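Side-chain contacts in AAC3-I (Uncultured bacterium, PDB 5HMN), which probably transfers an acetyl group from acetyl-coenzyme A to an amino group of aminoglycoside antibiotics, as a GNAT-fold acetyltransferase linked to antibiotic resistance: residues I100-I105 with Y137-V142; S82-Y87 with E106-L111. All coordinates share one frame; numbering follows the deposited sequence.

Contact 1: residues I100-I105 with Y137-V142; sequences IATALI and YSKLGV. With COA (coenzyme A), chain J.
Ile105 overlaps Leu140 tip to tip: its CD1 methyl stops 3.6 Å from Leu140 CD1, and its CG2 branch touches the same methyl. With CG1 beside the backbone N (chi1 -63°), the long branch of Ile105 also reaches the edge of the Tyr137 ring, where CD1 lies 4.2 Å from CE1. At the polar end, Lys139 NZ donates to Thr102 OG1 over 3.2 Å, the lysine bending at chi4 (137°) while its CD and CE run against the ribose carbon C4B of coenzyme A. Thr102 OG1 in turn donates to the pyrophosphate oxygen O2A at 2.7 Å, and its backbone N reaches the same oxygen, so one residue grips O2A twice. Ala101 N holds O4A of the other phosphate at 3.0 Å with an N-H...O angle of 164°. The thiol S1P lies in the plane of the Tyr137 ring at its hydroxyl edge; the modelled separation from OH is too short to be taken literally. Phosphates received by backbone N-H groups at the start of helix 100-115, with Arg97 N and Gly99 N adding further bonds, form the pyrophosphate-binding site characteristic of the GNAT fold.

Contact 2: residues S82-Y87 with E106-L111; sequences SEIYIY and EKLKEL
Apolar contacts between Leu108 and two isoleucines join strand 82-87 to helix 106-111, and all three side chains are buried. The closer pair is Ile86 with Leu108: CD2 of the leucine sits 3.6 Å from Ile86 CG1 and 3.8 Å from Ile86 CD1, the two side chains crossing at a slant. Ile84 meets the leucine differently, sliding past it in the opposite direction, so that its CG2 methyl lies 4.0 Å from Leu108 CD2. In the leucine, CG lies anti to the backbone N (chi1 -170°), and CD2 meets both isoleucines while CD1 adds only a touch on Ile84 CG2. The nearest backbone approach, 8.6 Å between Ile84 CA and Leu108 CA, is bridged by these side chains. Leu69 of strand 64-75 touches both Ile86 and Leu108, continuing the apolar layer across the neighbouring strand.

Among the aromatic and polar groups, Tyr85, whose side chain leaves the backbone away from the helix, stacks its ring with Phe121, while Tyr87 OH is hydrogen-bonded to Glu83 OE1 of the second subunit. Backbone hydrogen bonds between Ile84 and both Val119 and Phe121 tie the strand to its parallel neighbour. Strand 82-91, helix 100-115 and strand 119-124 thus form a beta-alpha-beta unit, the crossover found in the core of the GNAT fold.

From the N terminus, strand 82-91 comes first, and contact 2 closes a loop of 18 intervening residues between it and helix 100-115. The same helix supplies the earlier segment of contact 1, which closes a longer loop of 31 residues, through strand 119-124, onto the end of helix 131-140. Because the segments alternate along the chain, the two closures cross rather than nest. Their centres lie about 11 Å apart, and they meet where Leu140 CD2 packs 4.0 Å from Lys109 NZ. Contact 2 fixes the middle of helix 100-115 to the sheet, whereas contact 1 joins its N-terminal turns to helix 131-140 beside coenzyme A; both also touch the second subunit.

Contact 1: residues I100-I105 with Y137-V142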
loop_
_atom_site.group_PDB
_atom_site.type_symbol
_atom_site.label_atom_id
_atom_site.label_comp_id
_atom_site.label_asym_id
_atom_site.label_seq_id
_atom_site.Cartn_x
_atom_site.Cartn_y
_atom_site.Cartn_z
ATOM N N ILE C 100 -18.586 11.032 10.846
ATOM C CA ILE C 100 -17.629 10.157 11.527
ATOM C C ILE C 100 -16.452 9.786 10.619
ATOM O O ILE C 100 -15.294 9.879 11.025
ATOM C CB ILE C 100 -18.311 8.872 12.032
ATOM C CG1 ILE C 100 -19.330 9.210 13.128
ATOM C CG2 ILE C 100 -17.274 7.883 12.554
ATOM C CD1 ILE C 100 -20.079 8.003 13.668
ATOM N N ALA C 101 -16.744 9.367 9.392
ATOM C CA ALA C 101 -15.682 9.048 8.436
ATOM C C ALA C 101 -14.797 10.258 8.153
ATOM O O ALA C 101 -13.580 10.135 8.025
ATOM C CB ALA C 101 -16.272 8.518 7.136
ATOM N N THR C 102 -15.413 11.429 8.047
ATOM C CA THR C 102 -14.665 12.661 7.834
ATOM C C THR C 102 -13.743 12.941 9.020
ATOM O O THR C 102 -12.589 13.343 8.841
ATOM C CB THR C 102 -15.611 13.861 7.619
ATOM O OG1 THR C 102 -16.472 13.600 6.503
ATOM C CG2 THR C 102 -14.820 15.131 7.356
ATOM N N ALA C 103 -14.255 12.708 10.223
ATOM C CA ALA C 103 -13.486 12.921 11.447
ATOM C C ALA C 103 -12.298 11.971 11.525
ATOM O O ALA C 103 -11.220 12.344 11.989
ATOM C CB ALA C 103 -14.379 12.756 12.671
ATOM N N LEU C 104 -12.494 10.739 11.068
ATOM C CA LEU C 104 -11.413 9.760 11.038
ATOM C C LEU C 104 -10.286 10.203 10.100
ATOM O O LEU C 104 -9.108 10.092 10.427
ATOM C CB LEU C 104 -11.947 8.394 10.605
ATOM C CG LEU C 104 -12.770 7.641 11.651
ATOM C CD1 LEU C 104 -13.512 6.482 11.009
ATOM C CD2 LEU C 104 -11.859 7.141 12.760
ATOM N N ILE C 105 -10.659 10.708 8.934
ATOM C CA ILE C 105 -9.676 11.135 7.943
ATOM C C ILE C 105 -8.985 12.414 8.397
ATOM O O ILE C 105 -7.786 12.595 8.185
ATOM C CB ILE C 105 -10.333 11.328 6.565
ATOM C CG1 ILE C 105 -10.891 9.989 6.072
ATOM C CG2 ILE C 105 -9.332 11.879 5.549
ATOM C CD1 ILE C 105 -11.616 10.058 4.756
ATOM N N TYR C 137 -14.727 10.548 -0.873
ATOM C CA TYR C 137 -13.357 10.734 -1.320
ATOM C C TYR C 137 -13.229 11.876 -2.332
ATOM O O TYR C 137 -12.189 12.532 -2.401
ATOM C CB TYR C 137 -12.821 9.433 -1.917
ATOM C CG TYR C 137 -12.660 8.333 -0.893
ATOM C CD1 TYR C 137 -12.354 8.630 0.430
ATOM C CD2 TYR C 137 -12.822 7.002 -1.244
ATOM C CE1 TYR C 137 -12.208 7.627 1.373
ATOM C CE2 TYR C 137 -12.676 5.993 -0.309
ATOM C CZ TYR C 137 -12.370 6.312 0.997
ATOM O OH TYR C 137 -12.227 5.309 1.929
ATOM N N SER C 138 -14.284 12.115 -3.106
ATOM C CA SER C 138 -14.247 13.157 -4.137
ATOM C C SER C 138 -14.197 14.557 -3.526
ATOM O O SER C 138 -13.651 15.487 -4.124
ATOM C CB SER C 138 -15.457 13.041 -5.067
ATOM O OG SER C 138 -15.471 11.789 -5.728
ATOM N N LYS C 139 -14.764 14.697 -2.333
ATOM C CA LYS C 139 -14.778 15.973 -1.630
ATOM C C LYS C 139 -13.421 16.286 -0.994
ATOM O O LYS C 139 -13.061 17.451 -0.827
ATOM C CB LYS C 139 -15.869 15.978 -0.552
ATOM C CG LYS C 139 -15.517 15.142 0.670
ATOM C CD LYS C 139 -16.678 14.913 1.619
ATOM C CE LYS C 139 -16.164 14.778 3.050
ATOM N NZ LYS C 139 -16.995 15.533 4.031
ATOM N N LEU C 140 -12.666 15.245 -0.647
ATOM C CA LEU C 140 -11.423 15.427 0.099
ATOM C C LEU C 140 -10.188 15.409 -0.786
ATOM O O LEU C 140 -9.188 16.055 -0.476
ATOM C CB LEU C 140 -11.291 14.353 1.175
ATOM C CG LEU C 140 -12.232 14.472 2.369
ATOM C CD1 LEU C 140 -12.044 13.282 3.286
ATOM C CD2 LEU C 140 -11.981 15.771 3.120
ATOM N N GLY C 141 -10.253 14.674 -1.890
ATOM C CA GLY C 141 -9.090 14.525 -2.741
ATOM C C GLY C 141 -9.372 14.668 -4.220
ATOM O O GLY C 141 -10.441 15.120 -4.621
ATOM N N VAL C 142 -8.396 14.279 -5.032
ATOM C CA VAL C 142 -8.516 14.344 -6.480
ATOM C C VAL C 142 -8.673 12.940 -7.056
ATOM O O VAL C 142 -7.863 12.055 -6.779
ATOM C CB VAL C 142 -7.296 15.019 -7.112
ATOM C CG1 VAL C 142 -7.487 15.158 -8.618
ATOM C CG2 VAL C 142 -7.055 16.373 -6.466
HETATM N N1A COA J . -24.391 9.399 -0.312
HETATM C C2A COA J . -23.940 10.591 -0.786
HETATM N N3A COA J . -22.949 11.281 -0.206
HETATM C C4A COA J . -22.378 10.754 0.884
HETATM C C5A COA J . -22.809 9.587 1.381
HETATM C C6A COA J . -23.829 8.907 0.781
HETATM N N6A COA J . -24.479 7.677 1.050
HETATM N N7A COA J . -22.087 9.315 2.453
HETATM C C8A COA J . -21.221 10.321 2.644
HETATM N N9A COA J . -21.409 11.203 1.665
HETATM C C1B COA J . -20.731 12.377 1.464
HETATM C C2B COA J . -21.424 13.436 1.799
HETATM O O2B COA J . -20.925 14.565 1.048
HETATM C C3B COA J . -21.060 13.692 3.249
HETATM O O3B COA J . -21.225 14.935 3.633
HETATM P P3B COA J . -22.630 15.525 4.006
HETATM O O7A COA J . -22.374 16.825 4.629
HETATM O O8A COA J . -23.397 15.726 2.787
HETATM O O9A COA J . -23.443 14.661 4.903
HETATM C C4B COA J . -19.532 13.295 3.207
HETATM O O4B COA J . -19.384 12.357 2.344
HETATM C C5B COA J . -19.076 12.782 4.588
HETATM O O5B COA J . -19.941 11.829 5.138
HETATM P P1A COA J . -19.544 11.102 6.445
HETATM O O1A COA J . -20.666 11.174 7.328
HETATM O O2A COA J . -18.412 11.739 7.025
HETATM O O3A COA J . -19.385 9.634 6.083
HETATM P P2A COA J . -19.774 8.424 6.949
HETATM O O4A COA J . -19.398 8.647 8.285
HETATM O O5A COA J . -21.158 8.190 6.817
HETATM O O6A COA J . -19.163 7.146 6.330
HETATM C CBP COA J . -18.521 5.536 4.735
HETATM C CCP COA J . -18.946 6.992 4.992
HETATM C CDP COA J . -17.278 5.200 5.536
HETATM C CEP COA J . -18.171 5.348 3.247
HETATM C CAP COA J . -19.674 4.653 5.118
HETATM O OAP COA J . -20.651 4.833 4.188
HETATM C C9P COA J . -19.320 3.197 5.127
HETATM O O9P COA J . -18.823 2.698 6.059
HETATM N N8P COA J . -19.615 2.372 4.023
HETATM C C7P COA J . -19.340 0.996 3.998
HETATM C C6P COA J . -17.883 0.588 3.717
HETATM C C5P COA J . -17.106 1.393 2.649
HETATM O O5P COA J . -17.592 1.678 1.579
HETATM N N4P COA J . -15.764 1.763 2.987
HETATM C C3P COA J . -14.882 2.503 2.148
HETATM C C2P COA J . -13.482 1.843 2.054
HETATM S S1P COA J . -12.356 2.947 1.214
#

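Contact 2: residues S82-Y87 with E106-L111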
loop_
_atom_site.group_PDB
_atom_site.type_symbol
_atom_site.label_atom_id
_atom_site.label_comp_id
_atom_site.label_asym_id
_atom_site.label_seq_id
_atom_site.Cartn_x
_atom_site.Cartn_y
_atom_site.Cartn_z
ATOM N N SER C 82 7.069 10.460 2.633
ATOM C CA SER C 82 6.214 9.317 2.904
ATOM C C SER C 82 4.766 9.611 2.538
ATOM O O SER C 82 4.330 10.763 2.540
ATOM C CB SER C 82 6.319 8.907 4.377
ATOM O OG SER C 82 5.806 9.911 5.235
ATOM N N GLU C 83 4.029 8.558 2.207
ATOM C CA GLU C 83 2.601 8.660 1.953
ATOM C C GLU C 83 1.846 7.660 2.812
ATOM O O GLU C 83 2.372 6.593 3.139
ATOM C CB GLU C 83 2.282 8.402 0.482
ATOM C CG GLU C 83 3.389 8.757 -0.478
ATOM C CD GLU C 83 3.123 8.218 -1.869
ATOM O OE1 GLU C 83 2.285 7.302 -2.003
ATOM O OE2 GLU C 83 3.753 8.710 -2.828
ATOM N N ILE C 84 0.613 8.001 3.160
ATOM C CA ILE C 84 -0.215 7.116 3.972
ATOM C C ILE C 84 -1.292 6.479 3.102
ATOM O O ILE C 84 -2.073 7.168 2.443
ATOM C CB ILE C 84 -0.858 7.859 5.155
ATOM C CG1 ILE C 84 0.221 8.466 6.052
ATOM C CG2 ILE C 84 -1.749 6.922 5.960
ATOM C CD1 ILE C 84 -0.336 9.229 7.229
ATOM N N TYR C 85 -1.305 5.154 3.083
ATOM C CA TYR C 85 -2.294 4.410 2.320
ATOM C C TYR C 85 -3.435 3.938 3.219
ATOM O O TYR C 85 -3.243 3.090 4.085
ATOM C CB TYR C 85 -1.627 3.221 1.624
ATOM C CG TYR C 85 -2.571 2.315 0.869
ATOM C CD1 TYR C 85 -3.538 2.834 0.020
ATOM C CD2 TYR C 85 -2.475 0.938 0.985
ATOM C CE1 TYR C 85 -4.394 2.004 -0.679
ATOM C CE2 TYR C 85 -3.325 0.101 0.291
ATOM C CZ TYR C 85 -4.285 0.639 -0.540
ATOM O OH TYR C 85 -5.137 -0.191 -1.239
ATOM N N ILE C 86 -4.620 4.498 3.013
ATOM C CA ILE C 86 -5.813 3.997 3.681
ATOM C C ILE C 86 -6.211 2.652 3.084
ATOM O O ILE C 86 -6.584 2.566 1.910
ATOM C CB ILE C 86 -6.991 4.980 3.561
ATOM C CG1 ILE C 86 -6.632 6.320 4.208
ATOM C CG2 ILE C 86 -8.235 4.394 4.203
ATOM C CD1 ILE C 86 -7.763 7.343 4.185
ATOM N N TYR C 87 -6.116 1.595 3.883
ATOM C CA TYR C 87 -6.503 0.282 3.401
ATOM C C TYR C 87 -7.999 0.055 3.576
ATOM O O TYR C 87 -8.694 -0.213 2.603
ATOM C CB TYR C 87 -5.722 -0.825 4.110
ATOM C CG TYR C 87 -5.852 -2.158 3.401
ATOM C CD1 TYR C 87 -4.920 -2.555 2.447
ATOM C CD2 TYR C 87 -6.926 -3.005 3.658
ATOM C CE1 TYR C 87 -5.049 -3.769 1.785
ATOM C CE2 TYR C 87 -7.061 -4.213 3.007
ATOM C CZ TYR C 87 -6.124 -4.593 2.072
ATOM O OH TYR C 87 -6.268 -5.801 1.421
ATOM N N GLU C 106 -9.742 13.294 9.049
ATOM C CA GLU C 106 -9.176 14.522 9.594
ATOM C C GLU C 106 -8.111 14.195 10.638
ATOM O O GLU C 106 -7.080 14.865 10.721
ATOM C CB GLU C 106 -10.273 15.398 10.205
ATOM C CG GLU C 106 -9.760 16.678 10.841
ATOM C CD GLU C 106 -10.857 17.701 11.071
ATOM O OE1 GLU C 106 -11.962 17.305 11.504
ATOM O OE2 GLU C 106 -10.615 18.899 10.811
ATOM N N LYS C 107 -8.366 13.152 11.420
ATOM C CA LYS C 107 -7.414 12.673 12.414
ATOM C C LYS C 107 -6.174 12.096 11.745
ATOM O O LYS C 107 -5.054 12.288 12.220
ATOM C CB LYS C 107 -8.064 11.620 13.307
ATOM C CG LYS C 107 -7.111 10.919 14.255
ATOM C CD LYS C 107 -6.670 11.835 15.375
ATOM C CE LYS C 107 -5.836 11.077 16.391
ATOM N NZ LYS C 107 -5.394 11.957 17.507
ATOM N N LEU C 108 -6.377 11.389 10.638
ATOM C CA LEU C 108 -5.265 10.783 9.915
ATOM C C LEU C 108 -4.373 11.861 9.299
ATOM O O LEU C 108 -3.161 11.686 9.190
ATOM C CB LEU C 108 -5.782 9.834 8.833
ATOM C CG LEU C 108 -4.730 8.955 8.154
ATOM C CD1 LEU C 108 -4.044 8.065 9.181
ATOM C CD2 LEU C 108 -5.355 8.120 7.051
ATOM N N LYS C 109 -4.983 12.976 8.906
ATOM C CA LYS C 109 -4.245 14.113 8.361
ATOM C C LYS C 109 -3.287 14.710 9.385
ATOM O O LYS C 109 -2.106 14.903 9.102
ATOM C CB LYS C 109 -5.206 15.199 7.872
ATOM C CG LYS C 109 -5.962 14.854 6.601
ATOM C CD LYS C 109 -6.823 16.026 6.157
ATOM C CE LYS C 109 -7.540 15.728 4.852
ATOM N NZ LYS C 109 -8.339 16.890 4.375
ATOM N N GLU C 110 -3.798 15.014 10.577
ATOM C CA GLU C 110 -2.961 15.613 11.614
ATOM C C GLU C 110 -1.927 14.611 12.125
ATOM O O GLU C 110 -0.868 14.994 12.616
ATOM C CB GLU C 110 -3.816 16.148 12.767
ATOM C CG GLU C 110 -4.617 15.098 13.501
ATOM C CD GLU C 110 -5.473 15.689 14.609
ATOM O OE1 GLU C 110 -6.321 16.559 14.313
ATOM O OE2 GLU C 110 -5.295 15.284 15.777
ATOM N N LEU C 111 -2.229 13.322 11.992
ATOM C CA LEU C 111 -1.252 12.286 12.304
ATOM C C LEU C 111 -0.187 12.221 11.215
ATOM O O LEU C 111 0.990 11.984 11.493
ATOM C CB LEU C 111 -1.929 10.926 12.459
ATOM C CG LEU C 111 -2.607 10.631 13.797
ATOM C CD1 LEU C 111 -3.241 9.253 13.765
ATOM C CD2 LEU C 111 -1.608 10.734 14.935
#